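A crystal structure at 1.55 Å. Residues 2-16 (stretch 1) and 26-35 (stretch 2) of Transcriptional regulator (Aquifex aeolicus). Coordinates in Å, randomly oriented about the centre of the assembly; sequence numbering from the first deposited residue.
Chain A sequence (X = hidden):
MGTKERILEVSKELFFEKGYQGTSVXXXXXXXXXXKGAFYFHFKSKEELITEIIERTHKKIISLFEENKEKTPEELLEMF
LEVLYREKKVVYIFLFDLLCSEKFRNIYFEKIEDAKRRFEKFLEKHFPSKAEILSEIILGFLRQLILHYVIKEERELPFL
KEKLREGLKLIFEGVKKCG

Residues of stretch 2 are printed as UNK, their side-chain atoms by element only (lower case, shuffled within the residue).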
ATOM      1  N   GLY A   2       6.666 -13.037  29.971  1.00 19.15           N
ATOM      2  CA  GLY A   2       8.043 -13.376  30.385  1.00 20.49           C
ATOM      3  C   GLY A   2       9.081 -12.645  29.564  1.00 20.32           C
ATOM      4  O   GLY A   2       8.782 -11.634  28.925  1.00 22.29           O
ATOM      5  N   THR A   3      10.300 -13.173  29.566  1.00 18.73           N
ATOM      6  CA  THR A   3      11.400 -12.564  28.842  1.00 17.73           C
ATOM      7  C   THR A   3      11.135 -12.489  27.351  1.00 16.08           C
ATOM      8  O   THR A   3      11.457 -11.477  26.723  1.00 15.14           O
ATOM      9  CB  THR A   3      12.698 -13.336  29.109  1.00 18.38           C
ATOM     10  OG1 THR A   3      12.970 -13.308  30.518  1.00 18.32           O
ATOM     11  CG2 THR A   3      13.835 -12.726  28.375  1.00 18.97           C
ATOM     12  N   LYS A   4      10.552 -13.541  26.773  1.00 15.24           N
ATOM     13  CA  LYS A   4      10.280 -13.518  25.332  1.00 14.74           C
ATOM     14  C   LYS A   4       9.311 -12.375  25.019  1.00 14.98           C
ATOM     15  O   LYS A   4       9.488 -11.647  24.022  1.00 14.46           O
ATOM     16  CB  LYS A   4       9.692 -14.855  24.873  1.00 17.18           C
ATOM     17  CG  LYS A   4       9.568 -14.967  23.374  1.00 17.62           C
ATOM     18  CD  LYS A   4       9.005 -16.328  22.936  1.00 20.58           C
ATOM     19  CE  LYS A   4       9.022 -16.465  21.416  1.00 20.56           C
ATOM     20  NZ  LYS A   4       8.799 -17.889  21.039  1.00 22.38           N
ATOM     21  N   GLU A   5       8.292 -12.222  25.858  1.00 15.34           N
ATOM     22  CA  GLU A   5       7.322 -11.158  25.676  1.00 16.15           C
ATOM     23  C   GLU A   5       7.994  -9.801  25.788  1.00 14.87           C
ATOM     24  O   GLU A   5       7.700  -8.886  25.019  1.00 15.43           O
ATOM     25  CB  GLU A   5       6.213 -11.245  26.729  1.00 18.71           C
ATOM     26  CG  GLU A   5       5.178 -12.328  26.482  1.00 23.06           C
ATOM     27  CD  GLU A   5       5.767 -13.714  26.447  1.00 26.20           C
ATOM     28  OE1 GLU A   5       6.529 -14.078  27.383  1.00 27.98           O
ATOM     29  OE2 GLU A   5       5.455 -14.443  25.477  1.00 27.40           O
ATOM     30  N   ARG A   6       8.909  -9.652  26.738  1.00 14.43           N
ATOM     31  CA  ARG A   6       9.570  -8.361  26.882  1.00 14.78           C
ATOM     32  C   ARG A   6      10.416  -8.023  25.654  1.00 13.19           C
ATOM     33  O   ARG A   6      10.418  -6.872  25.182  1.00 14.70           O
ATOM     34  CB  ARG A   6      10.440  -8.338  28.147  1.00 17.22           C
ATOM     35  CG  ARG A   6       9.624  -8.304  29.416  1.00 21.71           C
ATOM     36  CD  ARG A   6      10.288  -7.440  30.484  1.00 26.47           C
ATOM     37  NE  ARG A   6      11.456  -8.080  31.079  1.00 30.59           N
ATOM     38  CZ  ARG A   6      12.716  -7.896  30.698  1.00 30.34           C
ATOM     39  NH1 ARG A   6      13.019  -7.075  29.698  1.00 30.63           N
ATOM     40  NH2 ARG A   6      13.681  -8.538  31.340  1.00 31.57           N
ATOM     41  N   ILE A   7      11.130  -9.011  25.137  1.00 12.61           N
ATOM     42  CA  ILE A   7      11.946  -8.795  23.945  1.00 10.96           C
ATOM     43  C   ILE A   7      11.018  -8.394  22.791  1.00 11.38           C
ATOM     44  O   ILE A   7      11.317  -7.468  22.048  1.00 11.62           O
ATOM     45  CB  ILE A   7      12.703 -10.073  23.572  1.00 10.96           C
ATOM     46  CG1 ILE A   7      13.753 -10.364  24.638  1.00 12.62           C
ATOM     47  CG2 ILE A   7      13.361  -9.941  22.199  1.00 11.00           C
ATOM     48  CD1 ILE A   7      14.381 -11.751  24.531  1.00 13.35           C
ATOM     49  N   LEU A   8       9.907  -9.098  22.630  1.00 11.42           N
ATOM     50  CA  LEU A   8       8.982  -8.753  21.552  1.00 10.81           C
ATOM     51  C   LEU A   8       8.481  -7.318  21.667  1.00 11.69           C
ATOM     52  O   LEU A   8       8.369  -6.614  20.653  1.00 10.96           O
ATOM     53  CB  LEU A   8       7.803  -9.737  21.545  1.00 11.15           C
ATOM     54  CG  LEU A   8       8.193 -11.093  20.962  1.00 13.28           C
ATOM     55  CD1 LEU A   8       7.141 -12.146  21.334  1.00 15.65           C
ATOM     56  CD2 LEU A   8       8.328 -10.969  19.457  1.00 15.23           C
ATOM     57  N   GLU A   9       8.175  -6.876  22.885  1.00 11.39           N
ATOM     58  CA  GLU A   9       7.661  -5.521  23.079  1.00 12.80           C
ATOM     59  C   GLU A   9       8.693  -4.460  22.756  1.00 13.10           C
ATOM     60  O   GLU A   9       8.383  -3.479  22.061  1.00 12.55           O
ATOM     61  CB  GLU A   9       7.114  -5.350  24.507  1.00 14.22           C
ATOM     62  CG  GLU A   9       5.846  -6.181  24.764  1.00 19.82           C
ATOM     63  CD  GLU A   9       4.756  -5.898  23.728  1.00 22.06           C
ATOM     64  OE1 GLU A   9       4.358  -4.715  23.596  1.00 24.64           O
ATOM     65  OE2 GLU A   9       4.313  -6.847  23.045  1.00 22.63           O
ATOM     66  N   VAL A  10       9.923  -4.671  23.226  1.00 10.86           N
ATOM     67  CA  VAL A  10      11.000  -3.731  22.964  1.00 12.70           C
ATOM     68  C   VAL A  10      11.304  -3.676  21.465  1.00 12.78           C
ATOM     69  O   VAL A  10      11.540  -2.596  20.920  1.00 11.37           O
ATOM     70  CB  VAL A  10      12.278  -4.138  23.747  1.00 13.79           C
ATOM     71  CG1 VAL A  10      13.488  -3.369  23.252  1.00 15.47           C
ATOM     72  CG2 VAL A  10      12.071  -3.849  25.245  1.00 12.58           C
ATOM     73  N   SER A  11      11.293  -4.837  20.807  1.00 11.62           N
ATOM     74  CA  SER A  11      11.623  -4.913  19.370  1.00 10.32           C
ATOM     75  C   SER A  11      10.540  -4.216  18.544  1.00 10.47           C
ATOM     76  O   SER A  11      10.838  -3.520  17.569  1.00 11.06           O
ATOM     77  CB  SER A  11      11.792  -6.379  18.917  1.00 11.65           C
ATOM     78  OG  SER A  11      12.812  -7.048  19.655  1.00 12.86           O
ATOM     79  N   LYS A  12       9.288  -4.393  18.927  1.00  9.90           N
ATOM     80  CA  LYS A  12       8.205  -3.718  18.194  1.00 10.90           C
ATOM     81  C   LYS A  12       8.389  -2.219  18.326  1.00 11.72           C
ATOM     82  O   LYS A  12       8.226  -1.473  17.351  1.00 11.10           O
ATOM     83  CB  LYS A  12       6.824  -4.130  18.739  1.00 12.65           C
ATOM     84  CG  LYS A  12       6.357  -5.474  18.240  1.00 16.06           C
ATOM     85  CD  LYS A  12       4.910  -5.777  18.646  1.00 18.07           C
ATOM     86  CE  LYS A  12       4.821  -6.121  20.104  1.00 19.82           C
ATOM     87  NZ  LYS A  12       3.583  -6.931  20.384  1.00 20.42           N
ATOM     88  N   GLU A  13       8.753  -1.766  19.525  1.00 11.05           N
ATOM     89  CA  GLU A  13       8.964  -0.342  19.733  1.00 12.57           C
ATOM     90  C   GLU A  13      10.119   0.204  18.897  1.00 11.02           C
ATOM     91  O   GLU A  13       9.941   1.216  18.199  1.00 11.11           O
ATOM     92  CB  GLU A  13       9.239  -0.053  21.218  1.00 13.18           C
ATOM     93  CG  GLU A  13       7.970  -0.029  22.066  1.00 23.22           C
ATOM     94  CD  GLU A  13       6.927   0.928  21.499  1.00 25.29           C
ATOM     95  OE1 GLU A  13       7.309   2.052  21.077  1.00 30.10           O
ATOM     96  OE2 GLU A  13       5.732   0.558  21.481  1.00 31.15           O
ATOM     97  N   LEU A  14      11.274  -0.457  18.946  1.00 11.52           N
ATOM     98  CA  LEU A  14      12.422   0.023  18.185  1.00 11.07           C
ATOM     99  C   LEU A  14      12.202  -0.075  16.675  1.00 10.99           C
ATOM    100  O   LEU A  14      12.562   0.839  15.953  1.00 10.51           O
ATOM    101  CB  LEU A  14      13.707  -0.724  18.572  1.00 12.16           C
ATOM    102  CG  LEU A  14      14.131  -0.438  20.007  1.00 12.27           C
ATOM    103  CD1 LEU A  14      15.423  -1.171  20.269  1.00 15.71           C
ATOM    104  CD2 LEU A  14      14.272   1.081  20.240  1.00 15.71           C
ATOM    105  N   PHE A  15      11.628  -1.179  16.188  1.00  9.62           N
ATOM    106  CA  PHE A  15      11.386  -1.296  14.743  1.00 10.11           C
ATOM    107  C   PHE A  15      10.406  -0.210  14.282  1.00  9.45           C
ATOM    108  O   PHE A  15      10.543   0.329  13.182  1.00 11.44           O
ATOM    109  CB  PHE A  15      10.810  -2.667  14.377  1.00 10.85           C
ATOM    110  CG  PHE A  15      11.754  -3.828  14.599  1.00 10.47           C
ATOM    111  CD1 PHE A  15      13.137  -3.643  14.686  1.00 12.80           C
ATOM    112  CD2 PHE A  15      11.247  -5.125  14.681  1.00 10.84           C
ATOM    113  CE1 PHE A  15      14.001  -4.750  14.841  1.00 12.30           C
ATOM    114  CE2 PHE A  15      12.106  -6.234  14.837  1.00 10.65           C
ATOM    115  CZ  PHE A  15      13.482  -6.040  14.911  1.00 11.37           C
ATOM    116  N   PHE A  16       9.386   0.080  15.092  1.00  9.71           N
ATOM    117  CA  PHE A  16       8.414   1.124  14.770  1.00 10.68           C
ATOM    118  C   PHE A  16       9.117   2.478  14.687  1.00 11.12           C
ATOM    119  O   PHE A  16       8.937   3.242  13.731  1.00 12.38           O
ATOM    120  CB  PHE A  16       7.318   1.174  15.848  1.00 12.00           C
ATOM    121  CG  PHE A  16       6.352   2.319  15.693  1.00 12.00           C
ATOM    122  CD1 PHE A  16       5.462   2.354  14.632  1.00 12.52           C
ATOM    123  CD2 PHE A  16       6.348   3.367  16.609  1.00 12.82           C
ATOM    124  CE1 PHE A  16       4.577   3.418  14.477  1.00 14.66           C
ATOM    125  CE2 PHE A  16       5.471   4.427  16.467  1.00 13.68           C
ATOM    126  CZ  PHE A  16       4.581   4.456  15.399  1.00 14.45           C
ATOM    127  N   UNK A  26      21.935  -5.794  19.460  1.00 13.98           N
ATOM    128  CA  UNK A  26      22.559  -5.130  20.592  1.00 15.84           C
ATOM    129  C   UNK A  26      21.680  -4.012  21.177  1.00 13.62           C
ATOM    130  O   UNK A  26      21.565  -3.891  22.394  1.00 14.45           O
ATOM    131  o   UNK A  26      23.901  -4.225  23.644  1.00 27.82           O
ATOM    132  c   UNK A  26      24.548  -4.668  22.654  1.00 28.56           C
ATOM    133  c   UNK A  26      24.574  -3.840  21.372  1.00 23.98           C
ATOM    134  c   UNK A  26      23.915  -4.561  20.205  1.00 18.63           C
ATOM    135  o   UNK A  26      25.161  -5.765  22.667  1.00 28.68           O
ATOM    136  N   UNK A  27      21.064  -3.189  20.331  1.00 12.45           N
ATOM    137  CA  UNK A  27      20.205  -2.109  20.820  1.00 11.96           C
ATOM    138  C   UNK A  27      18.964  -2.656  21.538  1.00 11.97           C
ATOM    139  O   UNK A  27      18.495  -2.090  22.528  1.00 12.04           O
ATOM    140  c   UNK A  27      19.782  -1.193  19.668  1.00 13.81           C
ATOM    141  c   UNK A  27      20.950  -0.480  19.017  1.00 14.44           C
ATOM    142  o   UNK A  27      19.729  -0.183  16.983  1.00 14.71           O
ATOM    143  o   UNK A  27      21.116   1.408  17.572  1.00 17.44           O
ATOM    144  c   UNK A  27      20.562   0.302  17.772  1.00 16.75           C
ATOM    145  N   UNK A  28      18.424  -3.743  21.005  1.00 11.26           N
ATOM    146  CA  UNK A  28      17.250  -4.371  21.598  1.00 11.04           C
ATOM    147  C   UNK A  28      17.556  -4.888  23.003  1.00 11.32           C
ATOM    148  O   UNK A  28      16.815  -4.595  23.954  1.00 10.24           O
ATOM    149  c   UNK A  28      16.769  -5.535  20.715  1.00 11.14           C
ATOM    150  c   UNK A  28      16.150  -4.970  19.426  1.00 12.37           C
ATOM    151  c   UNK A  28      15.712  -6.395  21.454  1.00 12.59           C
ATOM    152  c   UNK A  28      15.954  -6.033  18.336  1.00 13.73           C
ATOM    153  N   UNK A  29      18.645  -5.662  23.139  1.00 11.94           N
ATOM    154  CA  UNK A  29      18.935  -6.214  24.464  1.00 12.47           C
ATOM    155  C   UNK A  29      19.350  -5.134  25.457  1.00 13.08           C
ATOM    156  O   UNK A  29      19.044  -5.245  26.652  1.00 12.73           O
ATOM    157  c   UNK A  29      19.407  -8.568  23.612  1.00 13.70           C
ATOM    158  c   UNK A  29      19.964  -7.398  24.452  1.00 13.45           C
ATOM    159  c   UNK A  29      21.326  -6.951  23.963  1.00 14.15           C
ATOM    160  N   UNK A  30      20.011  -4.080  24.972  1.00 13.07           N
ATOM    161  CA  UNK A  30      20.386  -2.965  25.842  1.00 14.35           C
ATOM    162  C   UNK A  30      19.112  -2.320  26.397  1.00 13.94           C
ATOM    163  O   UNK A  30      18.990  -2.092  27.596  1.00 14.43           O
ATOM    164  c   UNK A  30      22.459   0.278  25.038  1.00 25.00           C
ATOM    165  c   UNK A  30      21.167  -1.913  25.056  1.00 16.40           C
ATOM    166  c   UNK A  30      21.432   1.154  24.281  1.00 27.39           C
ATOM    167  n   UNK A  30      21.728   1.424  22.823  1.00 25.41           N
ATOM    168  c   UNK A  30      21.767  -0.787  25.912  1.00 21.76           C
ATOM    169  N   UNK A  31      18.160  -2.016  25.517  1.00 13.29           N
ATOM    170  CA  UNK A  31      16.918  -1.382  25.941  1.00 14.36           C
ATOM    171  C   UNK A  31      16.119  -2.280  26.889  1.00 14.57           C
ATOM    172  O   UNK A  31      15.466  -1.800  27.824  1.00 16.18           O
ATOM    173  n   UNK A  31      13.215   2.244  23.697  1.00 24.66           N
ATOM    174  c   UNK A  31      14.491   2.567  23.872  1.00 23.63           C
ATOM    175  c   UNK A  31      14.690  -0.491  25.001  1.00 17.45           C
ATOM    176  n   UNK A  31      15.223   1.937  24.790  1.00 23.43           N
ATOM    177  c   UNK A  31      16.083  -1.024  24.702  1.00 15.22           C
ATOM    178  n   UNK A  31      15.030   3.533  23.130  1.00 24.24           N
ATOM    179  c   UNK A  31      14.731   0.872  25.668  1.00 21.25           C
ATOM    180  N   UNK A  32      16.181  -3.587  26.659  1.00 14.04           N
ATOM    181  CA  UNK A  32      15.477  -4.547  27.501  1.00 12.47           C
ATOM    182  C   UNK A  32      16.251  -4.936  28.769  1.00 13.01           C
ATOM    183  O   UNK A  32      15.728  -5.680  29.600  1.00 12.99           O
ATOM    184  c   UNK A  32      15.187  -5.808  26.701  1.00 12.22           C
ATOM    185  N   UNK A  33      17.487  -4.450  28.904  1.00 13.72           N
ATOM    186  CA  UNK A  33      18.331  -4.787  30.057  1.00 14.28           C
ATOM    187  C   UNK A  33      18.493  -6.322  30.164  1.00 13.34           C
ATOM    188  O   UNK A  33      18.355  -6.934  31.233  1.00 14.04           O
ATOM    189  c   UNK A  33      18.759  -4.270  32.514  1.00 16.90           C
ATOM    190  o   UNK A  33      19.975  -4.221  32.299  1.00 15.94           O
ATOM    191  n   UNK A  33      18.251  -4.368  33.743  1.00 17.94           N
ATOM    192  c   UNK A  33      17.757  -4.214  31.366  1.00 15.07           C
ATOM    193  N   UNK A  34      18.825  -6.930  29.036  1.00 11.15           N
ATOM    194  CA  UNK A  34      19.029  -8.372  28.949  1.00 12.20           C
ATOM    195  C   UNK A  34      20.353  -8.675  28.297  1.00 10.80           C
ATOM    196  O   UNK A  34      20.952  -7.827  27.618  1.00 11.40           O
ATOM    197  c   UNK A  34      17.918  -9.008  28.101  1.00 11.79           C
ATOM    198  c   UNK A  34      16.441  -9.968  29.875  1.00 14.06           C
ATOM    199  c   UNK A  34      15.545  -9.432  27.602  1.00 14.99           C
ATOM    200  c   UNK A  34      16.523  -8.994  28.691  1.00 13.30           C
ATOM    201  N   UNK A  35      20.811  -9.911  28.490  1.00 12.05           N
ATOM    202  CA  UNK A  35      22.044 -10.375  27.886  1.00 12.03           C
ATOM    203  C   UNK A  35      21.741 -10.857  26.476  1.00 11.71           C
ATOM    204  O   UNK A  35      20.589 -11.143  26.148  1.00 13.33           O
ATOM    205  o   UNK A  35      21.664 -12.667  28.575  1.00 13.70           O
ATOM    206  c   UNK A  35      22.597 -11.579  28.645  1.00 12.45           C
TER

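Position 26 opens the visible part of a helix with three side-chain carbons in a row, the last carrying two oxygens. That carboxylate at the end of two methylenes is Glu 26, exposed and out of reach of stretch 1.

Position 27 has the same build, three carbons and two terminal oxygens. Its CA-to-CB bond points sideways to stretch 1, and its backbone O is 3.9 Å from CD1 of Leu 14. This is Glu 27, little of which is covered by stretch 1.

Position 28 carries four carbons, forked at the first, with one arm two carbons long. They sit among Val 10, Ser 11, Leu 14 and Phe 15, as the knob of the interface. Beta-branching with unequal arms gives Ile 28. CG2 lies 3.5 Å from OG of Ser 11, while CD1 comes within 4.2 Å of CE1 of Phe 15.

At position 29 one carbon bears two others, three in all, making Val 29. Its CA-to-CB bond points away from stretch 1, and the buried side chain makes no contact with that stretch.

Position 30 runs four carbons in a row to a nitrogen, which is Lys 30. It is exposed, and its side chain makes no contact with stretch 1.

Position 31 shows three carbons, a nitrogen, then a carbon with two more nitrogens, a chain that touches Val 10 and Leu 14. The guanidinium identifies Arg 31. The chain pays its way in apolar contact, with CG 3.6 Å from CG1 of Val 10, and one face of the guanidinium is covered by Leu 14, whose CD2 is 3.8 Å from NH1.

A single carbon at position 32 points toward stretch 1 and rests 4.0 Å from CG2 of Val 10, this carbon being the CB of Ala 32. The CA atoms of Val 10 and Ala 32 are just 6.4 Å apart.

Position 33 has two carbons, the second bearing one oxygen and one nitrogen. These make an amide, Asn 33. With phi at 57°, it leaves the helix in a Schellman motif and turns the chain.

Position 34 again has four carbons, now forked at the second. Its CA-to-CB bond points toward stretch 1, and the side chain touches Thr 3, Arg 6 and Ile 7. The fork makes it Leu 34, where CD1 lies 3.6 Å from CG1 of Ile 7 and 3.8 Å from CG2 of Thr 3.

Position 35 ends with one carbon and one oxygen, Ser 35, out of reach; its side chain caps the helix that follows.

The rules are compact. Two helices cross at 119°, and a beta-branched knob fills a four-residue hole where they meet. Ala 32 keeps its side of the crossing slim, and Leu 34 extends the apolar contact beyond the helix end. One polar bond crosses: NH1 of Arg 6 donates to O of Ala 32 at 3.0 Å, meeting the acceptor near the guanidinium plane.

Stretch 2 (26-35) EEIVKRANLS
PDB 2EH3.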